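Local coordinates for protein ketosynthase (Streptomyces sp. MSC090213JE08, PDB 6KXD) that probably serves as the chain length factor that pairs with a ketosynthase in the highly reducing type II polyketide synthase making ishigamide, at residues Leu15-Ser26 with Leu235-Arg246; Ser180-Ala188 with Thr198-Glu206. One frame throughout, in Å; residues are numbered along the deposited sequence.

Contact 1 of 2, residues Leu15-Ser26 with Leu235-Arg246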
# COMPACT_ATOMS: atom_id res chain seq x y z
N LEU B 15 -29.61 -8.48 6.50
CA LEU B 15 -28.27 -7.82 6.52
C LEU B 15 -28.36 -6.35 6.89
O LEU B 15 -29.15 -5.62 6.30
CB LEU B 15 -27.64 -7.91 5.12
CG LEU B 15 -26.93 -9.22 4.79
CD1 LEU B 15 -26.37 -9.16 3.37
CD2 LEU B 15 -25.83 -9.51 5.81
N PRO B 16 -27.47 -5.83 7.78
CA PRO B 16 -27.43 -4.39 8.05
C PRO B 16 -27.32 -3.58 6.75
O PRO B 16 -26.94 -4.10 5.70
CB PRO B 16 -26.19 -4.19 8.93
CG PRO B 16 -25.93 -5.56 9.54
CD PRO B 16 -26.47 -6.58 8.55
N PRO B 17 -27.65 -2.27 6.79
CA PRO B 17 -27.68 -1.47 5.57
C PRO B 17 -26.22 -1.16 5.23
O PRO B 17 -25.40 -0.95 6.15
CB PRO B 17 -28.53 -0.26 5.98
CG PRO B 17 -28.21 -0.07 7.47
CD PRO B 17 -27.88 -1.46 8.00
N GLY B 18 -25.88 -1.23 3.94
CA GLY B 18 -24.51 -0.99 3.46
C GLY B 18 -23.52 -2.09 3.84
O GLY B 18 -22.32 -1.83 3.88
N THR B 19 -24.00 -3.32 4.10
CA THR B 19 -23.10 -4.46 4.31
C THR B 19 -22.51 -4.85 2.96
O THR B 19 -23.21 -5.01 1.96
CB THR B 19 -23.77 -5.67 4.97
OG1 THR B 19 -24.07 -5.36 6.33
CG2 THR B 19 -22.90 -6.91 4.92
N PRO B 20 -21.17 -5.00 2.87
CA PRO B 20 -20.59 -5.45 1.61
C PRO B 20 -20.89 -6.93 1.37
O PRO B 20 -20.91 -7.74 2.30
CB PRO B 20 -19.10 -5.13 1.75
CG PRO B 20 -18.86 -5.07 3.23
CD PRO B 20 -20.17 -4.70 3.90
N VAL B 21 -21.11 -7.25 0.10
CA VAL B 21 -21.35 -8.54 -0.35
C VAL B 21 -20.36 -8.83 -1.46
O VAL B 21 -20.08 -7.97 -2.29
CB VAL B 21 -22.81 -8.74 -0.82
CG1 VAL B 21 -23.75 -8.63 0.37
CG2 VAL B 21 -23.24 -7.80 -1.92
N ILE B 22 -19.87 -10.07 -1.44
CA ILE B 22 -19.14 -10.55 -2.52
C ILE B 22 -20.12 -11.14 -3.54
O ILE B 22 -20.86 -12.06 -3.19
CB ILE B 22 -18.16 -11.62 -2.05
CG1 ILE B 22 -17.14 -11.05 -1.07
CG2 ILE B 22 -17.54 -12.27 -3.25
CD1 ILE B 22 -16.24 -12.13 -0.48
N THR B 23 -20.05 -10.67 -4.78
CA THR B 23 -21.00 -11.12 -5.84
C THR B 23 -20.27 -11.86 -6.95
O THR B 23 -20.90 -12.33 -7.90
CB THR B 23 -21.79 -9.93 -6.38
OG1 THR B 23 -20.81 -9.12 -7.03
CG2 THR B 23 -22.49 -9.18 -5.27
N GLY B 24 -18.96 -12.06 -6.79
CA GLY B 24 -18.21 -12.76 -7.76
C GLY B 24 -16.78 -12.95 -7.29
O GLY B 24 -16.33 -12.21 -6.43
N TRP B 25 -16.11 -13.92 -7.89
CA TRP B 25 -14.73 -14.16 -7.58
C TRP B 25 -14.04 -14.85 -8.73
O TRP B 25 -14.66 -15.42 -9.63
CB TRP B 25 -14.58 -14.95 -6.30
CG TRP B 25 -15.16 -16.32 -6.31
CD1 TRP B 25 -16.47 -16.69 -6.17
CD2 TRP B 25 -14.42 -17.54 -6.48
NE1 TRP B 25 -16.58 -18.04 -6.20
CE2 TRP B 25 -15.35 -18.60 -6.40
CE3 TRP B 25 -13.06 -17.83 -6.66
CZ2 TRP B 25 -14.97 -19.93 -6.52
CZ3 TRP B 25 -12.68 -19.15 -6.79
CH2 TRP B 25 -13.63 -20.18 -6.72
N SER B 26 -12.72 -14.78 -8.64
CA SER B 26 -11.89 -15.35 -9.59
C SER B 26 -10.60 -15.74 -8.90
O SER B 26 -10.26 -15.20 -7.84
CB SER B 26 -11.63 -14.41 -10.72
OG SER B 26 -11.04 -15.13 -11.79
N LEU B 235 -9.38 -12.76 -6.53
CA LEU B 235 -10.09 -11.52 -6.60
C LEU B 235 -11.59 -11.72 -6.39
O LEU B 235 -12.12 -12.78 -6.78
CB LEU B 235 -9.96 -10.87 -7.99
CG LEU B 235 -8.57 -10.45 -8.44
CD1 LEU B 235 -8.67 -9.92 -9.86
CD2 LEU B 235 -7.99 -9.38 -7.52
N PHE B 236 -12.18 -10.71 -5.77
CA PHE B 236 -13.59 -10.65 -5.43
C PHE B 236 -14.20 -9.38 -5.99
O PHE B 236 -13.57 -8.31 -5.98
CB PHE B 236 -13.78 -10.66 -3.92
CG PHE B 236 -13.02 -11.79 -3.35
CD1 PHE B 236 -13.50 -13.10 -3.51
CD2 PHE B 236 -11.79 -11.57 -2.77
CE1 PHE B 236 -12.77 -14.16 -3.02
CE2 PHE B 236 -11.02 -12.65 -2.35
CZ PHE B 236 -11.52 -13.94 -2.48
N LEU B 237 -15.43 -9.53 -6.49
CA LEU B 237 -16.21 -8.39 -6.80
C LEU B 237 -17.07 -8.11 -5.57
O LEU B 237 -17.85 -9.00 -5.14
CB LEU B 237 -17.00 -8.69 -8.08
CG LEU B 237 -17.59 -7.45 -8.76
CD1 LEU B 237 -18.56 -6.74 -7.87
CD2 LEU B 237 -16.49 -6.49 -9.16
N VAL B 238 -16.90 -6.96 -4.94
CA VAL B 238 -17.64 -6.55 -3.77
C VAL B 238 -18.59 -5.39 -4.11
O VAL B 238 -18.21 -4.43 -4.76
CB VAL B 238 -16.68 -6.15 -2.63
CG1 VAL B 238 -17.42 -5.69 -1.38
CG2 VAL B 238 -15.74 -7.31 -2.32
N GLU B 239 -19.82 -5.49 -3.61
CA GLU B 239 -20.87 -4.48 -3.82
C GLU B 239 -21.57 -4.23 -2.48
O GLU B 239 -21.34 -4.95 -1.51
CB GLU B 239 -21.89 -4.98 -4.85
CG GLU B 239 -21.26 -5.67 -6.02
CD GLU B 239 -22.21 -5.86 -7.17
OE1 GLU B 239 -22.18 -6.93 -7.78
OE2 GLU B 239 -22.98 -4.89 -7.45
N GLN B 240 -22.38 -3.17 -2.44
CA GLN B 240 -23.23 -2.89 -1.30
C GLN B 240 -24.47 -3.77 -1.46
O GLN B 240 -24.97 -3.96 -2.59
CB GLN B 240 -23.57 -1.39 -1.25
CG GLN B 240 -22.35 -0.49 -1.33
CD GLN B 240 -21.97 0.07 0.01
OE1 GLN B 240 -21.46 -0.62 0.90
NE2 GLN B 240 -22.22 1.36 0.15
N ALA B 241 -24.92 -4.36 -0.35
CA ALA B 241 -25.94 -5.40 -0.45
C ALA B 241 -27.19 -4.82 -1.15
O ALA B 241 -27.66 -5.38 -2.14
CB ALA B 241 -26.22 -5.94 0.94
N GLU B 242 -27.57 -3.61 -0.74
CA GLU B 242 -28.73 -2.88 -1.32
C GLU B 242 -28.62 -2.86 -2.85
O GLU B 242 -29.57 -3.23 -3.56
CB GLU B 242 -28.79 -1.41 -0.89
CG GLU B 242 -28.55 -1.17 0.59
CD GLU B 242 -27.10 -0.92 0.94
OE1 GLU B 242 -26.49 0.03 0.38
OE2 GLU B 242 -26.57 -1.68 1.77
N ALA B 243 -27.45 -2.43 -3.33
CA ALA B 243 -27.30 -2.03 -4.71
C ALA B 243 -26.79 -3.19 -5.57
O ALA B 243 -26.58 -3.01 -6.75
CB ALA B 243 -26.38 -0.83 -4.75
N ALA B 244 -26.60 -4.37 -4.98
CA ALA B 244 -25.90 -5.45 -5.66
C ALA B 244 -26.63 -5.79 -6.96
O ALA B 244 -27.82 -6.07 -6.93
CB ALA B 244 -25.77 -6.65 -4.77
N GLU B 245 -25.87 -5.79 -8.06
CA GLU B 245 -26.33 -5.99 -9.42
C GLU B 245 -26.20 -7.46 -9.82
O GLU B 245 -26.65 -7.86 -10.89
CB GLU B 245 -25.52 -5.12 -10.39
CG GLU B 245 -25.51 -3.65 -9.96
CD GLU B 245 -24.86 -2.68 -10.93
OE1 GLU B 245 -23.99 -3.10 -11.73
OE2 GLU B 245 -25.23 -1.49 -10.86
N ARG B 246 -25.55 -8.26 -8.96
CA ARG B 246 -25.48 -9.70 -9.13
C ARG B 246 -25.77 -10.36 -7.79
O ARG B 246 -25.61 -9.74 -6.75
CB ARG B 246 -24.14 -10.11 -9.74
CG ARG B 246 -24.18 -10.21 -11.26
CD ARG B 246 -22.88 -9.81 -11.93
NE ARG B 246 -21.76 -10.47 -11.28
CZ ARG B 246 -21.33 -11.69 -11.57
NH1 ARG B 246 -21.87 -12.37 -12.56
NH2 ARG B 246 -20.36 -12.22 -10.84

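Contact 2 of 2, residues Ser180-Ala188 with Thr198-Glu206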
# COMPACT_ATOMS: atom_id res chain seq x y z
N SER B 180 -2.78 -9.52 3.62
CA SER B 180 -3.00 -8.37 2.74
C SER B 180 -4.39 -8.45 2.08
O SER B 180 -4.99 -7.41 1.78
CB SER B 180 -1.91 -8.22 1.67
OG SER B 180 -2.00 -9.33 0.80
N GLY B 181 -4.86 -9.65 1.75
CA GLY B 181 -6.23 -9.80 1.16
C GLY B 181 -7.30 -9.29 2.10
O GLY B 181 -8.29 -8.70 1.68
N LEU B 182 -7.11 -9.49 3.41
CA LEU B 182 -8.06 -9.00 4.38
C LEU B 182 -7.92 -7.50 4.63
O LEU B 182 -8.90 -6.86 4.84
CB LEU B 182 -7.94 -9.81 5.68
CG LEU B 182 -8.19 -11.30 5.50
CD1 LEU B 182 -8.11 -12.08 6.82
CD2 LEU B 182 -9.56 -11.52 4.89
N LEU B 183 -6.70 -6.95 4.63
CA LEU B 183 -6.49 -5.53 4.70
C LEU B 183 -7.16 -4.89 3.49
O LEU B 183 -7.78 -3.86 3.61
CB LEU B 183 -4.99 -5.26 4.70
CG LEU B 183 -4.22 -5.76 5.92
CD1 LEU B 183 -2.77 -5.40 5.75
CD2 LEU B 183 -4.76 -5.16 7.21
N ALA B 184 -7.01 -5.55 2.34
CA ALA B 184 -7.59 -5.01 1.13
C ALA B 184 -9.11 -4.99 1.28
O ALA B 184 -9.77 -4.06 0.89
CB ALA B 184 -7.21 -5.82 -0.05
N LEU B 185 -9.64 -6.11 1.80
CA LEU B 185 -11.07 -6.26 1.91
C LEU B 185 -11.60 -5.18 2.85
O LEU B 185 -12.65 -4.58 2.61
CB LEU B 185 -11.38 -7.65 2.44
CG LEU B 185 -12.85 -7.94 2.65
CD1 LEU B 185 -13.65 -7.69 1.39
CD2 LEU B 185 -13.01 -9.37 3.09
N ASN B 186 -10.89 -4.94 3.95
CA ASN B 186 -11.35 -3.99 4.92
C ASN B 186 -11.26 -2.56 4.35
O ASN B 186 -12.12 -1.68 4.57
CB ASN B 186 -10.56 -4.07 6.21
CG ASN B 186 -11.38 -3.53 7.36
OD1 ASN B 186 -12.57 -3.86 7.45
ND2 ASN B 186 -10.74 -2.79 8.22
N TYR B 187 -10.19 -2.33 3.59
CA TYR B 187 -10.01 -1.08 2.94
C TYR B 187 -11.21 -0.80 2.01
O TYR B 187 -11.82 0.29 2.06
CB TYR B 187 -8.66 -1.13 2.22
CG TYR B 187 -8.33 0.12 1.44
CD1 TYR B 187 -7.64 1.17 2.02
CD2 TYR B 187 -8.71 0.25 0.13
CE1 TYR B 187 -7.31 2.29 1.30
CE2 TYR B 187 -8.41 1.39 -0.59
CZ TYR B 187 -7.74 2.43 0.00
OH TYR B 187 -7.40 3.57 -0.71
N ALA B 188 -11.51 -1.75 1.17
CA ALA B 188 -12.65 -1.64 0.21
C ALA B 188 -13.95 -1.38 0.98
O ALA B 188 -14.73 -0.49 0.63
CB ALA B 188 -12.75 -2.88 -0.58
N THR B 198 -18.83 2.26 -5.44
CA THR B 198 -20.06 1.46 -5.34
C THR B 198 -19.73 -0.03 -5.49
O THR B 198 -20.48 -0.89 -5.08
CB THR B 198 -21.06 1.91 -6.41
OG1 THR B 198 -20.47 1.69 -7.70
CG2 THR B 198 -21.39 3.39 -6.23
N LYS B 199 -18.66 -0.33 -6.22
CA LYS B 199 -18.22 -1.68 -6.41
C LYS B 199 -16.69 -1.70 -6.27
O LYS B 199 -16.02 -0.70 -6.50
CB LYS B 199 -18.52 -2.23 -7.80
CG LYS B 199 -19.97 -2.37 -8.21
CD LYS B 199 -20.09 -3.19 -9.48
CE LYS B 199 -21.21 -2.72 -10.37
NZ LYS B 199 -20.96 -1.32 -10.82
N TYR B 200 -16.16 -2.86 -5.92
CA TYR B 200 -14.73 -3.01 -5.71
C TYR B 200 -14.29 -4.35 -6.22
O TYR B 200 -14.95 -5.36 -5.99
CB TYR B 200 -14.34 -2.94 -4.23
CG TYR B 200 -13.48 -1.76 -3.91
CD1 TYR B 200 -12.11 -1.74 -4.20
CD2 TYR B 200 -14.04 -0.66 -3.31
CE1 TYR B 200 -11.34 -0.63 -3.90
CE2 TYR B 200 -13.28 0.46 -3.00
CZ TYR B 200 -11.92 0.47 -3.28
OH TYR B 200 -11.26 1.61 -2.97
N LEU B 201 -13.15 -4.33 -6.91
CA LEU B 201 -12.36 -5.49 -7.21
C LEU B 201 -11.34 -5.57 -6.09
O LEU B 201 -10.61 -4.63 -5.90
CB LEU B 201 -11.58 -5.33 -8.50
CG LEU B 201 -12.24 -5.64 -9.82
CD1 LEU B 201 -13.01 -4.45 -10.29
CD2 LEU B 201 -11.17 -6.00 -10.85
N VAL B 202 -11.38 -6.64 -5.30
CA VAL B 202 -10.59 -6.72 -4.09
C VAL B 202 -9.85 -8.03 -4.19
O VAL B 202 -10.48 -9.10 -4.43
CB VAL B 202 -11.43 -6.79 -2.81
CG1 VAL B 202 -10.54 -6.86 -1.55
CG2 VAL B 202 -12.41 -5.66 -2.71
N GLY B 203 -8.56 -8.03 -3.85
CA GLY B 203 -7.97 -9.33 -3.79
C GLY B 203 -6.52 -9.22 -3.47
O GLY B 203 -6.10 -8.16 -2.98
N SER B 204 -5.79 -10.29 -3.74
CA SER B 204 -4.39 -10.22 -3.41
C SER B 204 -3.66 -11.20 -4.29
O SER B 204 -4.30 -12.11 -4.88
CB SER B 204 -4.26 -10.45 -1.91
OG SER B 204 -4.67 -11.76 -1.54
N ALA B 205 -2.32 -11.07 -4.38
CA ALA B 205 -1.59 -11.83 -5.38
C ALA B 205 -0.15 -12.02 -4.96
O ALA B 205 0.42 -11.11 -4.39
CB ALA B 205 -1.64 -11.13 -6.71
N GLU B 206 0.41 -13.17 -5.35
CA GLU B 206 1.80 -13.42 -5.10
C GLU B 206 2.35 -14.23 -6.26
O GLU B 206 1.76 -15.20 -6.66
CB GLU B 206 1.92 -14.27 -3.84
CG GLU B 206 3.34 -14.44 -3.31
CD GLU B 206 3.91 -13.29 -2.50
OE1 GLU B 206 3.18 -12.70 -1.67
OE2 GLU B 206 5.08 -12.91 -2.77

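Contact 1 of 2, residues Leu15-Ser26 with Leu235-Arg246
Pro20 to Ser26 and Leu235 to Gln240 pair as antiparallel strands of the first thiolase-fold half. Straight backbone bonds join Val21 to Glu239 in both directions, each 2.8 Å between the N of one and the O of the other. The pairing then swells into a beta bulge: Thr23 N reaches Leu237 O at 2.8 Å, but Leu237 N returns to Gly24 O. Thr23 is the extra residue, and its chi1 of 66° sets OG1 between the backbone N and the carbonyl carbon, from where it donates to the anti lone pair of Glu239 OE1 (2.7 Å), the two side chains crossing at about a right angle. The other carboxylate oxygen, OE2, takes the N-H of Glu245 at 3.1 Å, from above the carboxylate plane. On the opposite face, Trp25 CB lies 3.5 Å from Phe236 CD1, apolar groups suited to the cover of helix 332-344. Farther along, Pro20 CB, whose ring also meets Val252, lies 3.6 Å from Val238 CG1. Just past its strand, Ala241 CB rests on Val21 CG1 at 3.7 Å, its single methyl suiting the start of the turn. With a donor on each oxygen, the buried Glu239 carboxylate is probably kept ionised, and it ties the bulge to the chain just past the Ala241-Ala244 turn.

Contact 2 of 2, residues Ser180-Ala188 with Thr198-Glu206
The helix Ser180 to Ala188 runs nearly antiparallel to the strand Lys199 to Glu206, at 162°, and their axes approach to 6.9 Å, close for a helix over a strand. Small residues allow this. At Gly181, with no side chain to intervene, the backbone comes within 4.9 Å of Ser204, CA to CA, and Ser204 OG lies 3.7 Å from Gly181 CA while bonding to Ala330 O and Ser334 OG. One turn on, Ala184 CB meets Val202 CG1 at 3.8 Å. Val202 spreads its branches under the helix: CG1, anti to the backbone N (chi1 -180°), presses against the backbone at Leu185 N, 3.5 Å away, whereas CG2 points to Ala188 CB at 3.5 Å. That methyl is shared, because it also sits over one face of the Tyr200 ring, 3.8 Å from the centroid and 18° off the normal, a CH-pi contact; the small alanine lets the ring lie close to the helix backbone. At the far end of the ring, Tyr200 OH passes Tyr187 CE2 at 3.7 Å, the two side chains slanting across each other; Tyr187 OH itself bonds to Thr172. A serine in place of Tyr200 would probably leave the Ala188 methyl without its aromatic platform and open a gap beside Tyr187. A helix laid along a strand to which a short loop returns the chain is characteristic of the layered alpha/beta thiolase fold, and in catalytic ketosynthases the helix that probably corresponds carries the nucleophilic cysteine at its N-terminal end.

The two contacts share a sheet: strand 229-240 of contact 1 lies beside strand 199-206 of contact 2, joined by probable backbone hydrogen bonds from Phe236 N to Val202 O and from Val238 N to Tyr200 O, each 2.7 Å. Contact 1 is strand against strand, its centre about 17 Å from the centre of the chain, buried for the most part but ending in exposed turns; backbone hydrogen bonds carry it, with apolar side chains packed on one face. Contact 2, its centre about 8 Å from that of the chain, is wholly buried and joins helix to strand by apolar packing. Its helix also faces the partner ketosynthase chain, where Asn186 bonds to Glu162 of that chain; contact 1 touches no other chain.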